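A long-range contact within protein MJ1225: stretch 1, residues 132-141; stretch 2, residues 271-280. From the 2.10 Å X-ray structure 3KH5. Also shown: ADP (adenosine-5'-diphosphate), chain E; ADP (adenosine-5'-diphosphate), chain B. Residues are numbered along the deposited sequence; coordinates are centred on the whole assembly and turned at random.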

# COMPACT_ATOMS: atom_id res chain seq x y z
N THR A 132 11.25 5.05 -0.40
CA THR A 132 10.20 4.30 -1.08
C THR A 132 10.51 4.30 -2.56
O THR A 132 11.39 5.03 -3.02
CB THR A 132 8.81 4.92 -0.86
OG1 THR A 132 8.73 6.17 -1.56
CG2 THR A 132 8.53 5.15 0.63
N GLU A 133 9.77 3.49 -3.32
CA GLU A 133 9.92 3.42 -4.78
C GLU A 133 9.67 4.77 -5.47
O GLU A 133 10.39 5.14 -6.40
CB GLU A 133 9.00 2.35 -5.36
CG GLU A 133 9.38 0.93 -4.96
CD GLU A 133 8.33 -0.09 -5.36
OE1 GLU A 133 8.71 -1.15 -5.90
OE2 GLU A 133 7.13 0.18 -5.14
N ARG A 134 8.66 5.51 -4.99
CA ARG A 134 8.33 6.85 -5.50
C ARG A 134 9.51 7.81 -5.35
O ARG A 134 9.82 8.57 -6.27
CB ARG A 134 7.08 7.41 -4.80
CG ARG A 134 6.46 8.65 -5.48
CD ARG A 134 4.96 8.82 -5.17
NE ARG A 134 4.22 7.56 -5.28
CZ ARG A 134 3.36 7.09 -4.37
NH1 ARG A 134 3.08 7.79 -3.27
NH2 ARG A 134 2.77 5.92 -4.58
N ASP A 135 10.16 7.77 -4.18
CA ASP A 135 11.33 8.62 -3.89
C ASP A 135 12.41 8.42 -4.95
O ASP A 135 13.04 9.38 -5.41
CB ASP A 135 11.93 8.28 -2.53
CG ASP A 135 11.08 8.73 -1.35
OD1 ASP A 135 10.26 9.67 -1.50
OD2 ASP A 135 11.24 8.14 -0.26
N VAL A 136 12.62 7.16 -5.32
CA VAL A 136 13.64 6.78 -6.30
C VAL A 136 13.24 7.18 -7.73
O VAL A 136 14.05 7.75 -8.46
CB VAL A 136 13.97 5.26 -6.24
CG1 VAL A 136 15.00 4.87 -7.29
CG2 VAL A 136 14.48 4.88 -4.86
N ILE A 137 12.00 6.89 -8.11
CA ILE A 137 11.51 7.27 -9.43
C ILE A 137 11.58 8.79 -9.60
O ILE A 137 11.97 9.28 -10.67
CB ILE A 137 10.07 6.76 -9.67
CG1 ILE A 137 10.04 5.23 -9.72
CG2 ILE A 137 9.50 7.35 -10.97
CD1 ILE A 137 8.65 4.63 -9.76
N ARG A 138 11.20 9.51 -8.55
CA ARG A 138 11.26 10.98 -8.54
C ARG A 138 12.70 11.46 -8.75
O ARG A 138 12.93 12.40 -9.50
CB ARG A 138 10.69 11.53 -7.22
CG ARG A 138 10.50 13.05 -7.20
CD ARG A 138 9.82 13.54 -5.92
NE ARG A 138 8.38 13.28 -5.92
CZ ARG A 138 7.75 12.41 -5.13
NH1 ARG A 138 8.44 11.68 -4.26
NH2 ARG A 138 6.44 12.26 -5.22
N ALA A 139 13.64 10.79 -8.09
CA ALA A 139 15.05 11.15 -8.21
C ALA A 139 15.63 10.84 -9.59
O ALA A 139 16.52 11.55 -10.06
CB ALA A 139 15.88 10.47 -7.12
N LEU A 140 15.12 9.80 -10.24
CA LEU A 140 15.70 9.31 -11.50
C LEU A 140 14.86 9.59 -12.74
O LEU A 140 15.20 9.14 -13.84
CB LEU A 140 15.99 7.81 -11.40
CG LEU A 140 16.91 7.32 -10.27
CD1 LEU A 140 16.99 5.80 -10.28
CD2 LEU A 140 18.31 7.92 -10.38
N LEU A 141 13.77 10.32 -12.56
CA LEU A 141 12.78 10.55 -13.62
C LEU A 141 13.39 11.12 -14.90
O LEU A 141 13.08 10.64 -16.00
CB LEU A 141 11.67 11.47 -13.09
CG LEU A 141 10.45 11.83 -13.96
CD1 LEU A 141 9.56 10.63 -14.20
CD2 LEU A 141 9.67 12.96 -13.30
N THR A 271 2.90 -0.58 -12.43
CA THR A 271 3.07 0.04 -11.14
C THR A 271 4.46 0.63 -11.03
O THR A 271 5.31 0.43 -11.90
CB THR A 271 2.85 -0.96 -9.97
OG1 THR A 271 3.95 -1.88 -9.91
CG2 THR A 271 1.53 -1.72 -10.12
N GLU A 272 4.69 1.34 -9.93
CA GLU A 272 6.00 1.91 -9.63
C GLU A 272 7.11 0.88 -9.62
O GLU A 272 8.23 1.18 -10.04
CB GLU A 272 5.96 2.64 -8.30
CG GLU A 272 5.17 3.94 -8.35
CD GLU A 272 5.04 4.61 -7.00
OE1 GLU A 272 4.74 3.91 -6.00
OE2 GLU A 272 5.22 5.84 -6.94
N LYS A 273 6.83 -0.34 -9.14
CA LYS A 273 7.84 -1.39 -9.15
C LYS A 273 8.23 -1.75 -10.58
O LYS A 273 9.41 -1.96 -10.87
CB LYS A 273 7.39 -2.65 -8.39
CG LYS A 273 8.56 -3.58 -8.04
CD LYS A 273 8.11 -4.88 -7.37
CE LYS A 273 7.35 -4.64 -6.07
NZ LYS A 273 8.13 -3.86 -5.07
N ASP A 274 7.24 -1.80 -11.47
CA ASP A 274 7.47 -2.06 -12.89
C ASP A 274 8.30 -0.98 -13.56
O ASP A 274 9.16 -1.29 -14.39
CB ASP A 274 6.15 -2.16 -13.64
CG ASP A 274 5.31 -3.33 -13.21
OD1 ASP A 274 5.89 -4.41 -12.97
OD2 ASP A 274 4.08 -3.16 -13.12
N VAL A 275 8.02 0.28 -13.22
CA VAL A 275 8.79 1.41 -13.72
C VAL A 275 10.26 1.24 -13.35
O VAL A 275 11.14 1.45 -14.18
CB VAL A 275 8.26 2.77 -13.17
CG1 VAL A 275 9.21 3.92 -13.52
CG2 VAL A 275 6.88 3.06 -13.72
N LEU A 276 10.51 0.83 -12.11
CA LEU A 276 11.88 0.65 -11.64
C LEU A 276 12.64 -0.48 -12.35
O LEU A 276 13.86 -0.55 -12.25
CB LEU A 276 11.92 0.47 -10.12
CG LEU A 276 11.74 1.69 -9.21
CD1 LEU A 276 11.77 1.25 -7.76
CD2 LEU A 276 12.81 2.75 -9.46
N LYS A 277 11.93 -1.34 -13.09
CA LYS A 277 12.60 -2.38 -13.87
C LYS A 277 13.40 -1.80 -15.04
O LYS A 277 14.26 -2.49 -15.60
CB LYS A 277 11.60 -3.43 -14.37
CG LYS A 277 10.98 -4.28 -13.27
CD LYS A 277 9.78 -5.02 -13.83
CE LYS A 277 9.09 -5.86 -12.76
NZ LYS A 277 7.86 -6.52 -13.29
N TYR A 278 13.12 -0.54 -15.39
CA TYR A 278 13.94 0.21 -16.35
C TYR A 278 15.38 0.29 -15.88
O TYR A 278 16.30 0.20 -16.69
CB TYR A 278 13.39 1.63 -16.56
CG TYR A 278 14.12 2.45 -17.63
CD1 TYR A 278 13.84 2.27 -18.98
CD2 TYR A 278 15.08 3.40 -17.28
CE1 TYR A 278 14.51 3.00 -19.96
CE2 TYR A 278 15.75 4.14 -18.25
CZ TYR A 278 15.45 3.94 -19.59
OH TYR A 278 16.11 4.67 -20.56
N PHE A 279 15.58 0.44 -14.57
CA PHE A 279 16.92 0.59 -14.00
C PHE A 279 17.50 -0.70 -13.42
O PHE A 279 18.51 -0.68 -12.72
CB PHE A 279 16.93 1.69 -12.92
CG PHE A 279 16.48 3.04 -13.42
CD1 PHE A 279 17.40 3.96 -13.93
CD2 PHE A 279 15.13 3.39 -13.39
CE1 PHE A 279 16.98 5.21 -14.40
CE2 PHE A 279 14.70 4.63 -13.85
CZ PHE A 279 15.62 5.54 -14.36
N ALA A 280 16.86 -1.83 -13.73
CA ALA A 280 17.39 -3.13 -13.34
C ALA A 280 18.57 -3.51 -14.23
O ALA A 280 19.55 -4.11 -13.78
CB ALA A 280 16.31 -4.20 -13.40
OXT ALA A 280 18.58 -3.22 -15.43
PB ADP E . 0.64 -2.75 -5.70
O1B ADP E . 0.93 -1.30 -5.57
O2B ADP E . -0.89 -3.04 -6.25
O3B ADP E . 0.75 -3.57 -4.31
PA ADP E . 3.19 -3.76 -6.59
O1A ADP E . 4.12 -2.66 -6.97
O2A ADP E . 3.40 -4.31 -5.09
O3A ADP E . 1.62 -3.40 -6.78
O5' ADP E . 3.25 -4.96 -7.63
C5' ADP E . 4.38 -5.84 -7.78
C4' ADP E . 4.19 -6.56 -9.15
O4' ADP E . 2.84 -7.13 -9.16
C3' ADP E . 4.28 -5.59 -10.34
O3' ADP E . 4.87 -6.25 -11.45
C2' ADP E . 2.81 -5.24 -10.64
O2' ADP E . 2.62 -4.93 -12.03
C1' ADP E . 2.07 -6.53 -10.25
N9 ADP E . 0.66 -6.23 -9.83
C8 ADP E . 0.24 -5.22 -9.05
N7 ADP E . -1.09 -5.27 -8.92
C5 ADP E . -1.53 -6.31 -9.61
C6 ADP E . -2.79 -6.85 -9.84
N6 ADP E . -3.88 -6.31 -9.31
N1 ADP E . -2.89 -7.95 -10.62
C2 ADP E . -1.80 -8.50 -11.16
N3 ADP E . -0.59 -8.00 -10.96
C4 ADP E . -0.42 -6.92 -10.19
PB ADP B . 3.42 4.30 1.21
O1B ADP B . 2.85 5.37 2.06
O2B ADP B . 2.36 3.78 0.11
O3B ADP B . 3.80 2.98 2.04
PA ADP B . 4.56 5.60 -0.95
O1A ADP B . 3.24 6.27 -1.19
O2A ADP B . 5.94 6.29 -1.53
O3A ADP B . 4.76 4.74 0.43
O5' ADP B . 4.84 6.78 0.18
C5' ADP B . 4.19 8.09 0.23
C4' ADP B . 5.22 9.26 0.29
O4' ADP B . 5.43 9.80 1.64
C3' ADP B . 6.57 8.76 -0.22
O3' ADP B . 7.12 9.69 -1.17
C2' ADP B . 7.46 8.64 1.02
O2' ADP B . 8.68 9.34 0.73
C1' ADP B . 6.72 9.34 2.17
N9 ADP B . 6.44 8.51 3.41
C8 ADP B . 5.92 7.28 3.45
N7 ADP B . 5.80 6.88 4.72
C5 ADP B . 6.25 7.86 5.50
C6 ADP B . 6.37 8.02 6.88
N6 ADP B . 6.00 7.05 7.71
N1 ADP B . 6.88 9.17 7.36
C2 ADP B . 7.26 10.14 6.54
N3 ADP B . 7.15 10.02 5.22
C4 ADP B . 6.65 8.90 4.67
O HOH W 1 4.65 -0.60 -7.19
O HOH W 2 5.60 -1.89 -5.00
O HOH W 3 6.26 4.26 -3.81

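Two salt bridges, crossed between the stretches, set the polar end of this contact. The shorter joins Arg 134 to Glu 272: NE of Arg 134 donates to OE2 of Glu 272 at 2.6 Å, and a weak second bond runs from NH2 of Arg 134 to OE1 of Glu 272 at 3.2 Å. The carboxylate thus meets the edge of the guanidinium, near its plane, where the N-H groups point, and leaves a face to the alpha phosphorus of the chain B ADP. In the matching bridge, NZ of Lys 273 donates to OE1 of Glu 133 at 2.9 Å. Each stretch therefore supplies an acid followed directly by a base, and each acid takes the base of the other stretch. The CA-to-CB bonds of Arg 134 and Lys 273 point away from the partner stretch, so it is their long side chains that carry the charges back to it.

The arrangement also manages a repulsion. OE2 of Glu 133 and OE1 of Glu 272 lie 4.5 Å apart, like charges in a buried setting, each acid being offset by its cation and by water. Water 3 accepts from N of Arg 134 at 3.0 Å and donates to OE1 of Glu 272 at 2.7 Å; water 1 accepts from N of Lys 273 at 2.9 Å and donates weakly to OE2 of Glu 133 at 3.3 Å. Helix starts and acids are thereby tied across the contact.

Both helices begin after an N-cap threonine whose hydroxyl donates to an ADP phosphate: OG1 of Thr 132 to O2A of chain B at 2.8 Å, and OG1 of Thr 271 to O1A of chain E at 3.0 Å. The nucleotides thus bind beside the polar cluster.

The backbones run in register, CA of Glu 133 lying 6.4 Å from CA of Glu 272, CA of Ile 137 7.0 Å from CA of Leu 276, and CA of Leu 140 9.2 Å from CA of Phe 279. As they diverge, apolar side chains fill the gap. CD2 of Leu 276 touches both CG1 of Val 136 and CG1 of Ile 137 at 3.7 Å, while CD1 of Ile 137 reaches CG1 of Val 275 at 3.9 Å. Even Glu 133 contributes its aliphatic part, with CG 3.7 Å from CD1 of Leu 276. At the widest pairing an aromatic ring helps span the distance: CD1 of Leu 140 sits over the Phe 279 face, 4.0 Å from the ring centroid and almost on its normal, a CH-pi contact.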